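Local coordinates for protein putative phosphomannomutase (Thermus thermophilus, PDB 1TUO) that probably interconverts sugar phosphates by moving the phosphate between positions on the sugar, with magnesium as cofactor, at residues S174-V179 with E357-T362; D253-V258 with L350-L355; L274-F279 with D298-R303. All coordinates share one frame; numbering follows the deposited sequence.

Interaction 1 of 3, residues S174-V179 with E357-T362; sequences SGFSGV and ESVAAT
Phe176 lies against Ala360 and Val359, joining the loop ahead of strand 180-183 to the last turns of helix 348-362. The backbones come very near: the CA atoms of Phe176 and Ala360 are 4.4 Å apart, a spacing that the small methyl of Ala360 permits. That methyl is the tight part of the contact. Ala360 CB stands 3.5 Å from the backbone N of Phe176 and 3.9 Å from Phe176 CB, filling the angle between the loop backbone and the root of the aromatic side chain. With CG anti to the backbone N (chi1 -176°), the ring is carried alongside the helix, where Val359 CG1 meets it at the edge, near its plane, 3.9 Å from Phe176 CE1. One ring face is taken by the loop itself, which folds back so that Gly178 N sits 3.4 Å above the centre of the ring. Toward solvent the packing thins: exposed Gly175 adds just a backbone touch, its C 4.0 Å from Ala360 CB. The side-chain contacts are apolar, and the two segments share no hydrogen bond. Ile204 also packs on Phe176, while Val359 also touches Pro242 and Leu366 of helix 366-377. Glu357, almost one turn back, makes a salt bridge to Lys281 and a hydrogen bond to Tyr277 OH of helix 267-280.

Interaction 2 of 3, residues D253-V258 with L350-L355; sequences DRVGVV and LTSLLL
Neither a ring nor any other flat side chain has a face or an edge in this contact; Val255 and Thr351 meet through methyl groups instead. A helix of alpha/beta/alpha domain III packs here on the sheet of domain II: helix 350-355 runs over strand 255-258 at 9.4 Å, the axes inclined by 33°. Val255 uses both branches against the helix. With chi1 at -61°, its CG2 lies between the backbone N and carbonyl carbon and presses 3.5 Å from Thr351 CG2, while CG1 rests 3.7 Å from Ser352 OG. Two residues on, Val257 faces the same way, its CG2 3.8 Å from Leu355 CD1, one helical turn after Thr351. All five touching residues are buried. The polar oxygens of the helix have partners of their own: Ser352 OG bonds to Gly348 O, and Thr351 OG1 to Tyr339 OH and Asp347 O. Just before the strand, Asp253 belongs to a DGDADR sequence, the form of the magnesium-binding loop in this family, so the packed strand and helix adjoin a probable metal site. A water spans the gap there, giving one hydrogen to Asp253 O at 2.9 Å and the other to Thr351 OG1 at 3.2 Å.

Interaction 3 of 3, residues L274-F279 with D298-R303; sequences LALYRF and DRLGER
Between helical segments 274-279 and 298-303 the nearest CA atoms are those of Leu276 and Leu300, 7.8 Å apart. Leu300 is the residue that bridges the gap. Its CG is anti to the backbone N (chi1 -170°), which extends the side chain toward the first helix, and chi2 (66°) turns CD2 to the backbone there: CD2 is 4.0 Å from Leu276 CB and also 4.0 Å from Leu276 N. The other methyl, CD1, reaches Leu276 CD1 at 4.2 Å, with the two leucine side chains crossing at about a right angle. Ala275 provides a looser flank, its CB 4.4 Å from Leu300 CD2. One leucine thus lies over two consecutive residues of the facing helix, in a small buried interface of 100 Å² whose side-chain contacts are all apolar. Charged groups sit on other sides of helix 296-304, where Arg299 NE and Glu302 OE2 form a salt bridge within the helix. Around the leucines helix 366-377 adds to the core: its Val373 and Leu376 pack on Leu276 and its Thr377 packs on Leu300. Helix 296-304 itself is the connection of a beta-alpha-beta crossover between parallel strands 286-290 and 308-311, and helix 267-280 leads into the first of these strands.

In the fold
Interactions 1 and 2 use successive parts of helix 348-362 and lie about 14 Å apart, centre to centre; interaction 3 is about 20 Å from the first and 18 Å from the second. They nest along the chain, 3 inside 2 and 2 inside 1. In interactions 1 and 2 the helix, which belongs to domain III, packs on parts of domain II, so this helix joins the two domains at two places; interaction 3 is internal to domain III. Helix 267-280 ties them together: Tyr277 CG packs 3.8 Å from Ser358 CB, and Leu274 CD2 packs 3.8 Å from Leu355 CD2. Interaction 2 lies nearest the chain's centre, beside the probable metal-binding loop.

Interaction 1 of 3, residues S174-V179 with E357-T362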
# COMPACT_ATOMS: atom_id res chain seq x y z
N SER A 174 17.99 -7.62 15.70
CA SER A 174 19.01 -6.98 16.54
C SER A 174 20.38 -7.03 15.88
O SER A 174 21.27 -6.25 16.23
CB SER A 174 19.07 -7.68 17.90
OG SER A 174 19.55 -9.00 17.78
N GLY A 175 20.54 -7.92 14.91
CA GLY A 175 21.81 -8.05 14.22
C GLY A 175 22.08 -7.00 13.16
O GLY A 175 23.21 -6.89 12.67
N PHE A 176 21.06 -6.23 12.78
CA PHE A 176 21.24 -5.20 11.76
C PHE A 176 22.41 -4.31 12.16
O PHE A 176 22.45 -3.77 13.26
CB PHE A 176 19.97 -4.35 11.60
CG PHE A 176 20.07 -3.33 10.50
CD1 PHE A 176 20.28 -3.73 9.18
CD2 PHE A 176 19.96 -1.97 10.78
CE1 PHE A 176 20.39 -2.78 8.15
CE2 PHE A 176 20.07 -1.02 9.76
CZ PHE A 176 20.28 -1.43 8.45
N SER A 177 23.36 -4.14 11.24
CA SER A 177 24.55 -3.35 11.51
C SER A 177 24.60 -1.97 10.85
O SER A 177 25.62 -1.29 10.92
CB SER A 177 25.79 -4.15 11.09
OG SER A 177 25.70 -4.54 9.73
N GLY A 178 23.50 -1.55 10.23
CA GLY A 178 23.50 -0.25 9.60
C GLY A 178 22.58 0.75 10.26
O GLY A 178 22.25 0.65 11.45
N VAL A 179 22.15 1.74 9.48
CA VAL A 179 21.24 2.76 9.95
C VAL A 179 20.04 2.74 9.02
O VAL A 179 20.19 2.55 7.81
CB VAL A 179 21.88 4.17 9.90
CG1 VAL A 179 22.43 4.43 8.51
CG2 VAL A 179 20.86 5.22 10.25
N GLU A 357 14.61 -6.77 8.54
CA GLU A 357 14.91 -8.12 9.04
C GLU A 357 15.71 -8.91 8.01
O GLU A 357 16.72 -9.54 8.35
CB GLU A 357 13.61 -8.88 9.35
CG GLU A 357 13.85 -10.24 10.02
CD GLU A 357 12.58 -11.06 10.19
OE1 GLU A 357 11.65 -10.57 10.86
OE2 GLU A 357 12.52 -12.19 9.67
N SER A 358 15.27 -8.89 6.75
CA SER A 358 15.95 -9.63 5.68
C SER A 358 17.43 -9.27 5.57
O SER A 358 18.28 -10.14 5.41
CB SER A 358 15.28 -9.38 4.32
OG SER A 358 15.55 -8.07 3.84
N VAL A 359 17.73 -7.98 5.64
CA VAL A 359 19.12 -7.54 5.53
C VAL A 359 19.95 -8.07 6.70
O VAL A 359 21.06 -8.56 6.51
CB VAL A 359 19.21 -6.01 5.47
CG1 VAL A 359 20.66 -5.56 5.50
CG2 VAL A 359 18.53 -5.51 4.19
N ALA A 360 19.40 -7.98 7.91
CA ALA A 360 20.11 -8.45 9.09
C ALA A 360 20.29 -9.97 9.10
O ALA A 360 21.40 -10.47 9.35
CB ALA A 360 19.36 -8.01 10.35
N ALA A 361 19.22 -10.70 8.81
CA ALA A 361 19.27 -12.16 8.80
C ALA A 361 20.15 -12.75 7.70
O ALA A 361 20.93 -13.67 7.96
CB ALA A 361 17.85 -12.71 8.69
N THR A 362 20.04 -12.22 6.49
CA THR A 362 20.83 -12.74 5.38
C THR A 362 22.27 -12.24 5.41
O THR A 362 23.19 -12.93 4.97
CB THR A 362 20.23 -12.35 4.01
OG1 THR A 362 20.28 -10.93 3.84
CG2 THR A 362 18.79 -12.84 3.90

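Interaction 2 of 3, residues D253-V258 with L350-L355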
# COMPACT_ATOMS: atom_id res chain seq x y z
N ASP A 253 0.58 2.68 3.56
CA ASP A 253 0.18 1.33 3.20
C ASP A 253 1.12 0.85 2.09
O ASP A 253 1.10 -0.32 1.70
CB ASP A 253 -1.29 1.25 2.76
CG ASP A 253 -1.56 1.90 1.42
OD1 ASP A 253 -2.63 1.61 0.84
OD2 ASP A 253 -0.72 2.70 0.95
N ARG A 254 1.97 1.76 1.61
CA ARG A 254 2.94 1.45 0.55
C ARG A 254 4.33 1.97 0.93
O ARG A 254 4.46 2.91 1.72
CB ARG A 254 2.55 2.13 -0.77
CG ARG A 254 1.15 1.81 -1.27
CD ARG A 254 0.85 2.62 -2.52
NE ARG A 254 -0.45 2.28 -3.09
CZ ARG A 254 -0.86 2.65 -4.30
NH1 ARG A 254 -0.07 3.38 -5.08
NH2 ARG A 254 -2.07 2.30 -4.73
N VAL A 255 5.37 1.38 0.35
CA VAL A 255 6.72 1.84 0.63
C VAL A 255 7.59 1.85 -0.62
O VAL A 255 7.34 1.11 -1.57
CB VAL A 255 7.43 0.96 1.69
CG1 VAL A 255 6.67 1.01 3.00
CG2 VAL A 255 7.57 -0.46 1.19
N GLY A 256 8.60 2.71 -0.60
CA GLY A 256 9.55 2.80 -1.69
C GLY A 256 10.90 2.71 -1.01
O GLY A 256 11.02 3.06 0.17
N VAL A 257 11.92 2.23 -1.71
CA VAL A 257 13.23 2.07 -1.11
C VAL A 257 14.35 2.81 -1.86
O VAL A 257 14.37 2.84 -3.09
CB VAL A 257 13.61 0.57 -1.02
CG1 VAL A 257 15.05 0.41 -0.56
CG2 VAL A 257 12.67 -0.15 -0.06
N VAL A 258 15.27 3.41 -1.11
CA VAL A 258 16.41 4.10 -1.70
C VAL A 258 17.67 3.52 -1.08
O VAL A 258 17.82 3.47 0.14
CB VAL A 258 16.37 5.62 -1.46
CG1 VAL A 258 17.62 6.27 -2.06
CG2 VAL A 258 15.12 6.21 -2.10
N LEU A 350 5.04 -2.79 8.31
CA LEU A 350 5.55 -4.15 8.43
C LEU A 350 6.50 -4.44 7.27
O LEU A 350 7.49 -5.15 7.44
CB LEU A 350 4.42 -5.18 8.45
CG LEU A 350 4.91 -6.63 8.57
CD1 LEU A 350 5.81 -6.76 9.80
CD2 LEU A 350 3.72 -7.57 8.69
N THR A 351 6.21 -3.90 6.09
CA THR A 351 7.09 -4.14 4.95
C THR A 351 8.47 -3.57 5.25
O THR A 351 9.49 -4.20 4.96
CB THR A 351 6.57 -3.48 3.65
OG1 THR A 351 5.31 -4.05 3.29
CG2 THR A 351 7.54 -3.72 2.51
N SER A 352 8.50 -2.37 5.82
CA SER A 352 9.77 -1.74 6.15
C SER A 352 10.54 -2.61 7.14
O SER A 352 11.74 -2.84 6.98
CB SER A 352 9.53 -0.36 6.77
OG SER A 352 8.95 0.52 5.82
N LEU A 353 9.85 -3.09 8.17
CA LEU A 353 10.49 -3.92 9.18
C LEU A 353 10.97 -5.26 8.64
O LEU A 353 12.01 -5.77 9.07
CB LEU A 353 9.54 -4.11 10.38
CG LEU A 353 9.29 -2.80 11.13
CD1 LEU A 353 8.16 -2.95 12.15
CD2 LEU A 353 10.58 -2.36 11.82
N LEU A 354 10.23 -5.85 7.70
CA LEU A 354 10.67 -7.13 7.12
C LEU A 354 11.88 -6.91 6.23
O LEU A 354 12.77 -7.76 6.15
CB LEU A 354 9.54 -7.79 6.33
CG LEU A 354 8.40 -8.36 7.20
CD1 LEU A 354 7.23 -8.75 6.32
CD2 LEU A 354 8.91 -9.58 7.98
N LEU A 355 11.94 -5.77 5.55
CA LEU A 355 13.10 -5.48 4.71
C LEU A 355 14.31 -5.39 5.63
O LEU A 355 15.36 -5.96 5.35
CB LEU A 355 12.92 -4.15 3.96
CG LEU A 355 11.94 -4.25 2.79
CD1 LEU A 355 11.57 -2.87 2.28
CD2 LEU A 355 12.58 -5.09 1.68
O HOH W 1 3.26 -2.19 1.75

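Interaction 3 of 3, residues L274-F279 with D298-R303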
# COMPACT_ATOMS: atom_id res chain seq x y z
N LEU A 274 11.41 -9.95 -0.81
CA LEU A 274 10.71 -10.41 0.39
C LEU A 274 10.06 -11.77 0.17
O LEU A 274 9.95 -12.57 1.10
CB LEU A 274 9.66 -9.37 0.83
CG LEU A 274 10.25 -8.10 1.45
CD1 LEU A 274 9.11 -7.19 1.93
CD2 LEU A 274 11.18 -8.45 2.62
N ALA A 275 9.64 -12.05 -1.06
CA ALA A 275 9.03 -13.35 -1.33
C ALA A 275 10.10 -14.42 -1.14
O ALA A 275 9.85 -15.46 -0.54
CB ALA A 275 8.48 -13.41 -2.75
N LEU A 276 11.30 -14.14 -1.64
CA LEU A 276 12.41 -15.09 -1.52
C LEU A 276 12.78 -15.30 -0.06
O LEU A 276 12.95 -16.43 0.39
CB LEU A 276 13.63 -14.58 -2.28
CG LEU A 276 14.89 -15.45 -2.19
CD1 LEU A 276 14.60 -16.83 -2.77
CD2 LEU A 276 16.02 -14.79 -2.96
N TYR A 277 12.93 -14.20 0.67
CA TYR A 277 13.28 -14.27 2.08
C TYR A 277 12.27 -15.07 2.89
O TYR A 277 12.64 -15.96 3.66
CB TYR A 277 13.41 -12.85 2.65
CG TYR A 277 13.71 -12.83 4.13
CD1 TYR A 277 12.79 -12.33 5.05
CD2 TYR A 277 14.91 -13.34 4.62
CE1 TYR A 277 13.06 -12.34 6.42
CE2 TYR A 277 15.19 -13.36 5.98
CZ TYR A 277 14.26 -12.86 6.88
OH TYR A 277 14.53 -12.89 8.23
N ARG A 278 10.99 -14.76 2.71
CA ARG A 278 9.95 -15.47 3.46
C ARG A 278 9.88 -16.94 3.07
O ARG A 278 9.68 -17.80 3.93
CB ARG A 278 8.59 -14.79 3.25
CG ARG A 278 8.45 -13.47 4.01
CD ARG A 278 7.26 -12.64 3.53
NE ARG A 278 5.95 -13.18 3.89
CZ ARG A 278 5.43 -13.18 5.12
NH1 ARG A 278 6.11 -12.66 6.13
NH2 ARG A 278 4.21 -13.66 5.33
N PHE A 279 10.07 -17.23 1.79
CA PHE A 279 10.04 -18.61 1.34
C PHE A 279 11.19 -19.39 1.99
O PHE A 279 11.00 -20.52 2.45
CB PHE A 279 10.20 -18.70 -0.17
CG PHE A 279 10.36 -20.10 -0.68
CD1 PHE A 279 9.25 -20.91 -0.88
CD2 PHE A 279 11.63 -20.63 -0.90
CE1 PHE A 279 9.40 -22.23 -1.30
CE2 PHE A 279 11.79 -21.95 -1.32
CZ PHE A 279 10.67 -22.75 -1.52
N ASP A 298 6.73 -14.97 -10.83
CA ASP A 298 6.24 -16.22 -11.41
C ASP A 298 7.41 -17.18 -11.58
O ASP A 298 7.31 -18.36 -11.24
CB ASP A 298 5.60 -15.98 -12.78
CG ASP A 298 4.53 -14.91 -12.76
OD1 ASP A 298 3.39 -15.21 -13.16
OD2 ASP A 298 4.84 -13.77 -12.35
N ARG A 299 8.51 -16.67 -12.13
CA ARG A 299 9.70 -17.48 -12.36
C ARG A 299 10.28 -18.00 -11.04
O ARG A 299 10.68 -19.16 -10.94
CB ARG A 299 10.76 -16.68 -13.12
CG ARG A 299 12.10 -17.41 -13.36
CD ARG A 299 11.92 -18.71 -14.14
NE ARG A 299 11.61 -18.50 -15.55
CZ ARG A 299 12.50 -18.15 -16.48
NH1 ARG A 299 13.77 -17.96 -16.16
NH2 ARG A 299 12.11 -17.98 -17.74
N LEU A 300 10.32 -17.14 -10.02
CA LEU A 300 10.86 -17.56 -8.73
C LEU A 300 10.02 -18.72 -8.20
O LEU A 300 10.56 -19.70 -7.67
CB LEU A 300 10.83 -16.39 -7.73
CG LEU A 300 11.57 -16.59 -6.41
CD1 LEU A 300 13.07 -16.72 -6.67
CD2 LEU A 300 11.30 -15.41 -5.48
N GLY A 301 8.71 -18.61 -8.36
CA GLY A 301 7.81 -19.65 -7.89
C GLY A 301 8.00 -20.97 -8.62
O GLY A 301 7.92 -22.04 -8.01
N GLU A 302 8.24 -20.92 -9.93
CA GLU A 302 8.43 -22.16 -10.68
C GLU A 302 9.80 -22.76 -10.35
O GLU A 302 9.95 -23.98 -10.26
CB GLU A 302 8.31 -21.90 -12.19
CG GLU A 302 9.50 -21.22 -12.83
CD GLU A 302 9.30 -20.98 -14.32
OE1 GLU A 302 8.39 -20.20 -14.67
OE2 GLU A 302 10.06 -21.57 -15.12
N ARG A 303 10.79 -21.89 -10.16
CA ARG A 303 12.16 -22.32 -9.86
C ARG A 303 12.31 -22.93 -8.46
O ARG A 303 12.93 -23.99 -8.30
CB ARG A 303 13.14 -21.15 -9.99
CG ARG A 303 13.55 -20.78 -11.43
CD ARG A 303 14.69 -21.66 -11.93
NE ARG A 303 15.05 -21.39 -13.32
CZ ARG A 303 16.10 -20.67 -13.71
NH1 ARG A 303 16.92 -20.12 -12.82
NH2 ARG A 303 16.36 -20.53 -15.01